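Local coordinates for exopolysaccharide biosynthesis protein (PDB 6TGF), which modifies the glycan of bacterial biofilms, probably as a hydrolase, and has a bacteriophage tailspike-like parallel beta-helix fold, at residues L71-A76 / P126-A131; G84-V89 / I101-T106. One frame throughout, in Å; residues are numbered along the deposited sequence.

In the fold
Contact 2 is nested within the loop that contact 1 closes, and their centres lie about 9 Å apart. The two meet along strand 69-74, which pairs with strand 129-134 in contact 1 and has strand 105-107 of contact 2 as its other sheet neighbour. Two probable hydrogen bonds tie them: Leu71 N to Ile105 O at 2.7 Å, and Ile73 N to Gln103 OE1 at 2.7 Å. All four segments belong to the head-binding family region; the centres of contacts 1 and 2 are about 64 Å and 71 Å from the chain centre. A tetraethylene glycol, probably from the crystallisation liquor, lies about 4 Å from the Ile105 side chain.

Contact 1 (L71-A76 / P126-A131); sequences LWIGRA and PSHAMA
Leu71 meets Met130 through CD1, which chi2 (64°) places 3.9 Å from Met130 CG, and the two side chains meet at a slant. Next comes the first pair of ladder bonds, in which Trp72 N donates to Ala131 O at 2.8 Å and Ala131 N returns to Trp72 O. Trp72 CB packs on Ala131 CB, while its ring presents the CE3 edge, in plane, to Ala131 O. Ile73 forms a non-hydrogen-bonded pair with Met130; the side chains lie side by side and point the same way, with Ile73 CD1 3.9 Å from Met130 CE. Its other branch, CG2, approaches the imidazole of His128 obliquely, 3.7 Å from CD2. That ring is also held by a bond from ND1 to Asn125 O. Gly74 and Ala129 form the second hydrogen-bonded pair, Gly74 N to Ala129 O being 2.8 Å; both donors here stand above the carbonyl planes they address. Beyond Gly74 direct pairing gives way to a water, which accepts from Ala76 N at 2.9 Å and donates to Ser127 O. The short strand segments run at 166° to each other, so this is regular antiparallel pairing in the centre of a four-stranded sheet. Leu71 touches Leu51, and Ile73 and His128 touch Ile50, so this side of the ladder packs against strand 48-51 of the five-stranded sheet. Main-chain bonds thus set the register, while Leu71, Ile73 and Met130 make apolar contacts on one face, and most of the touching residues are buried.

Contact 2 (G84-V89 / I101-T106); sequences GNQIPV and ITQPIT
Val89 and Ile101 give the two segments their direct backbone link: Ile101 N donates to Val89 O at 3.1 Å. The return bond is replaced by a water, which accepts from Val89 N at 2.9 Å and donates to Ile101 O. Accordingly the backbones stand well apart, 6.1 Å between Val89 CA and Ile101 CA, and they widen to 7.4 Å between Gln86 CA and Gln103 CA. In the second segment a cis peptide bond precedes Pro104, just before the chain enters strand 105-107. The segments adjoin strands 89-92 and 98-101, which are antiparallel neighbours in a five-stranded sheet, whereas strand 105-107 borders a separate four-stranded one. The segment 101-106 thus carries the chain between two antiparallel sheets, an arrangement consistent with the head-binding domains of phage tailspikes. Among the side chains Val89 is central. In Ile101, chi1 (48°) puts CG1 between its own backbone N and carbonyl carbon, 3.5 Å from Val89 O; chi2 (83°) then sets CD1, which lies 3.7 Å from Val89 CB. Val89 CG1 reaches more loosely to Ile105 CD1. Leu122 of strand 121-124 touches both Val89 and Ile105. Val89 CG2 lies 3.3 Å from Gln103 NE2, and the two side chains cross at about a right angle. Gln103, extended beyond CG, slides past Gln86 in the opposite direction, with the amide planes 84° apart and Gln86 CB 3.9 Å from Gln103 NE2. Their polar ends serve different partners, Gln103 OE1 accepting from Ile73 N and Gln86 NE2 donating to Ala80 O.

Contact 1 (L71-A76 / P126-A131)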
loop_
_atom_site.group_PDB
_atom_site.type_symbol
_atom_site.label_atom_id
_atom_site.label_comp_id
_atom_site.label_asym_id
_atom_site.label_seq_id
_atom_site.Cartn_x
_atom_site.Cartn_y
_atom_site.Cartn_z
ATOM N N LEU B 71 19.804 15.720 64.695
ATOM C CA LEU B 71 18.928 16.447 63.735
ATOM C C LEU B 71 18.626 17.848 64.283
ATOM O O LEU B 71 18.262 17.955 65.472
ATOM C CB LEU B 71 17.645 15.635 63.523
ATOM C CG LEU B 71 16.591 16.264 62.610
ATOM C CD1 LEU B 71 17.114 16.419 61.189
ATOM C CD2 LEU B 71 15.313 15.441 62.616
ATOM N N TRP B 72 18.781 18.872 63.437
ATOM C CA TRP B 72 18.465 20.297 63.730
ATOM C C TRP B 72 17.350 20.771 62.792
ATOM O O TRP B 72 17.449 20.500 61.582
ATOM C CB TRP B 72 19.712 21.175 63.571
ATOM C CG TRP B 72 20.705 21.098 64.690
ATOM C CD1 TRP B 72 20.720 21.847 65.831
ATOM C CD2 TRP B 72 21.864 20.249 64.754
ATOM N NE1 TRP B 72 21.799 21.516 66.604
ATOM C CE2 TRP B 72 22.522 20.540 65.969
ATOM C CE3 TRP B 72 22.406 19.273 63.911
ATOM C CZ2 TRP B 72 23.685 19.882 66.361
ATOM C CZ3 TRP B 72 23.560 18.627 64.296
ATOM C CH2 TRP B 72 24.189 18.928 65.505
ATOM N N ILE B 73 16.340 21.452 63.339
ATOM C CA ILE B 73 15.279 22.175 62.576
ATOM C C ILE B 73 15.405 23.662 62.924
ATOM O O ILE B 73 15.070 24.029 64.066
ATOM C CB ILE B 73 13.871 21.630 62.899
ATOM C CG1 ILE B 73 13.834 20.099 62.967
ATOM C CG2 ILE B 73 12.844 22.178 61.920
ATOM C CD1 ILE B 73 14.137 19.407 61.658
ATOM N N GLY B 74 15.892 24.476 61.982
ATOM C CA GLY B 74 16.200 25.904 62.199
ATOM C C GLY B 74 15.382 26.813 61.301
ATOM O O GLY B 74 14.646 26.294 60.439
ATOM N N ARG B 75 15.512 28.130 61.498
ATOM C CA ARG B 75 14.810 29.174 60.709
ATOM C C ARG B 75 15.256 29.087 59.246
ATOM O O ARG B 75 16.462 28.875 59.009
ATOM C CB ARG B 75 15.115 30.572 61.254
ATOM C CG ARG B 75 14.234 31.667 60.667
ATOM C CD ARG B 75 14.745 33.070 60.928
ATOM N NE ARG B 75 15.752 33.111 61.978
ATOM C CZ ARG B 75 17.055 33.303 61.788
ATOM N NH1 ARG B 75 17.547 33.492 60.575
ATOM N NH2 ARG B 75 17.866 33.312 62.830
ATOM N N ALA B 76 14.316 29.260 58.313
ATOM C CA ALA B 76 14.569 29.290 56.854
ATOM C C ALA B 76 15.570 30.409 56.538
ATOM O O ALA B 76 15.299 31.566 56.916
ATOM C CB ALA B 76 13.271 29.474 56.108
ATOM N N PRO B 126 6.609 24.656 58.139
ATOM C CA PRO B 126 6.962 24.033 56.862
ATOM C C PRO B 126 8.158 24.739 56.203
ATOM O O PRO B 126 8.943 24.073 55.552
ATOM C CB PRO B 126 5.691 24.156 56.004
ATOM C CG PRO B 126 4.848 25.202 56.707
ATOM C CD PRO B 126 5.201 25.080 58.173
ATOM N N SER B 127 8.262 26.058 56.390
ATOM C CA SER B 127 9.452 26.875 56.040
ATOM C C SER B 127 10.480 26.755 57.170
ATOM O O SER B 127 10.252 27.349 58.240
ATOM C CB SER B 127 9.070 28.313 55.782
ATOM O OG SER B 127 10.158 29.031 55.222
ATOM N N HIS B 128 11.555 25.992 56.947
ATOM C CA HIS B 128 12.622 25.733 57.950
ATOM C C HIS B 128 13.924 25.314 57.262
ATOM O O HIS B 128 13.860 24.718 56.169
ATOM C CB HIS B 128 12.162 24.671 58.961
ATOM C CG HIS B 128 11.932 23.323 58.366
ATOM N ND1 HIS B 128 10.699 22.929 57.883
ATOM C CD2 HIS B 128 12.765 22.276 58.174
ATOM C CE1 HIS B 128 10.781 21.700 57.419
ATOM N NE2 HIS B 128 12.039 21.275 57.586
ATOM N N ALA B 129 15.057 25.634 57.893
ATOM C CA ALA B 129 16.384 25.038 57.625
ATOM C C ALA B 129 16.448 23.681 58.331
ATOM O O ALA B 129 15.813 23.543 59.395
ATOM C CB ALA B 129 17.479 25.953 58.112
ATOM N N MET B 130 17.180 22.722 57.760
ATOM C CA MET B 130 17.367 21.369 58.345
ATOM C C MET B 130 18.831 20.947 58.184
ATOM O O MET B 130 19.368 21.077 57.065
ATOM C CB MET B 130 16.453 20.343 57.670
ATOM C CG MET B 130 16.377 19.022 58.413
ATOM S SD MET B 130 15.470 17.762 57.483
ATOM C CE MET B 130 13.792 18.126 57.995
ATOM N N ALA B 131 19.440 20.465 59.271
ATOM C CA ALA B 131 20.844 20.001 59.333
ATOM C C ALA B 131 20.898 18.637 60.029
ATOM O O ALA B 131 20.268 18.487 61.093
ATOM C CB ALA B 131 21.689 21.022 60.053
HETATM O O HOH W 1 11.615 29.355 59.412
#

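Contact 2 (G84-V89 / I101-T106)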
loop_
_atom_site.group_PDB
_atom_site.type_symbol
_atom_site.label_atom_id
_atom_site.label_comp_id
_atom_site.label_asym_id
_atom_site.label_seq_id
_atom_site.Cartn_x
_atom_site.Cartn_y
_atom_site.Cartn_z
ATOM N N GLY B 84 21.063 30.304 68.180
ATOM C CA GLY B 84 19.959 31.258 67.951
ATOM C C GLY B 84 19.278 31.056 66.606
ATOM O O GLY B 84 18.628 32.010 66.136
ATOM N N ASN B 85 19.409 29.865 66.009
ATOM C CA ASN B 85 18.830 29.518 64.681
ATOM C C ASN B 85 17.774 28.411 64.814
ATOM O O ASN B 85 16.997 28.250 63.857
ATOM C CB ASN B 85 19.919 29.119 63.680
ATOM C CG ASN B 85 20.752 30.294 63.212
ATOM O OD1 ASN B 85 20.462 31.441 63.541
ATOM N ND2 ASN B 85 21.788 30.021 62.437
ATOM N N GLN B 86 17.733 27.693 65.943
ATOM C CA GLN B 86 16.768 26.585 66.193
ATOM C C GLN B 86 15.366 27.171 66.395
ATOM O O GLN B 86 15.233 28.098 67.220
ATOM C CB GLN B 86 17.171 25.758 67.420
ATOM C CG GLN B 86 18.445 24.944 67.230
ATOM C CD GLN B 86 19.704 25.732 67.506
ATOM O OE1 GLN B 86 19.766 26.544 68.428
ATOM N NE2 GLN B 86 20.729 25.491 66.706
ATOM N N ILE B 87 14.367 26.648 65.671
ATOM C CA ILE B 87 12.924 27.016 65.813
ATOM C C ILE B 87 12.226 25.926 66.624
ATOM O O ILE B 87 12.718 24.802 66.699
ATOM C CB ILE B 87 12.259 27.245 64.437
ATOM C CG1 ILE B 87 12.220 25.978 63.578
ATOM C CG2 ILE B 87 12.933 28.398 63.710
ATOM C CD1 ILE B 87 11.201 26.027 62.459
ATOM N N PRO B 88 11.069 26.219 67.265
ATOM C CA PRO B 88 10.370 25.218 68.071
ATOM C C PRO B 88 9.890 24.022 67.234
ATOM O O PRO B 88 9.298 24.232 66.188
ATOM C CB PRO B 88 9.185 25.978 68.690
ATOM C CG PRO B 88 9.009 27.205 67.819
ATOM C CD PRO B 88 10.383 27.520 67.268
ATOM N N VAL B 89 10.189 22.808 67.710
ATOM C CA VAL B 89 9.728 21.508 67.138
ATOM C C VAL B 89 8.928 20.780 68.221
ATOM O O VAL B 89 9.415 20.719 69.366
ATOM C CB VAL B 89 10.911 20.649 66.651
ATOM C CG1 VAL B 89 10.445 19.399 65.919
ATOM C CG2 VAL B 89 11.866 21.441 65.777
ATOM N N ILE B 101 10.171 19.371 72.055
ATOM C CA ILE B 101 11.424 18.587 72.274
ATOM C C ILE B 101 12.617 19.544 72.195
ATOM O O ILE B 101 12.519 20.563 71.483
ATOM C CB ILE B 101 11.536 17.391 71.299
ATOM C CG1 ILE B 101 11.250 17.756 69.841
ATOM C CG2 ILE B 101 10.641 16.248 71.752
ATOM C CD1 ILE B 101 12.424 18.331 69.109
ATOM N N THR B 102 13.684 19.241 72.940
ATOM C CA THR B 102 14.957 20.012 72.974
ATOM C C THR B 102 15.846 19.567 71.807
ATOM O O THR B 102 16.000 18.344 71.618
ATOM C CB THR B 102 15.688 19.831 74.310
ATOM O OG1 THR B 102 15.532 18.473 74.720
ATOM C CG2 THR B 102 15.177 20.752 75.396
ATOM N N GLN B 103 16.406 20.526 71.065
ATOM C CA GLN B 103 17.338 20.277 69.935
ATOM C C GLN B 103 18.774 20.345 70.455
ATOM O O GLN B 103 19.041 21.025 71.443
ATOM C CB GLN B 103 17.085 21.288 68.819
ATOM C CG GLN B 103 15.656 21.259 68.296
ATOM C CD GLN B 103 15.519 21.977 66.977
ATOM O OE1 GLN B 103 16.260 21.719 66.030
ATOM N NE2 GLN B 103 14.563 22.887 66.903
ATOM N N PRO B 104 19.744 19.646 69.822
ATOM C CA PRO B 104 19.485 18.818 68.643
ATOM C C PRO B 104 18.724 17.525 68.968
ATOM O O PRO B 104 18.855 17.035 70.074
ATOM C CB PRO B 104 20.889 18.475 68.132
ATOM C CG PRO B 104 21.753 18.512 69.372
ATOM C CD PRO B 104 21.158 19.613 70.227
ATOM N N ILE B 105 17.961 17.016 67.998
ATOM C CA ILE B 105 17.162 15.759 68.122
ATOM C C ILE B 105 18.096 14.573 67.854
ATOM O O ILE B 105 18.641 14.493 66.738
ATOM C CB ILE B 105 15.947 15.767 67.172
ATOM C CG1 ILE B 105 15.097 17.026 67.362
ATOM C CG2 ILE B 105 15.126 14.493 67.335
ATOM C CD1 ILE B 105 13.919 17.133 66.424
ATOM N N THR B 106 18.268 13.700 68.850
ATOM C CA THR B 106 19.119 12.482 68.782
ATOM C C THR B 106 18.427 11.434 67.905
ATOM O O THR B 106 17.263 11.102 68.199
ATOM C CB THR B 106 19.404 11.935 70.187
ATOM O OG1 THR B 106 20.016 12.977 70.948
ATOM C CG2 THR B 106 20.300 10.719 70.182
HETATM O O HOH W 2 11.818 22.778 70.065
#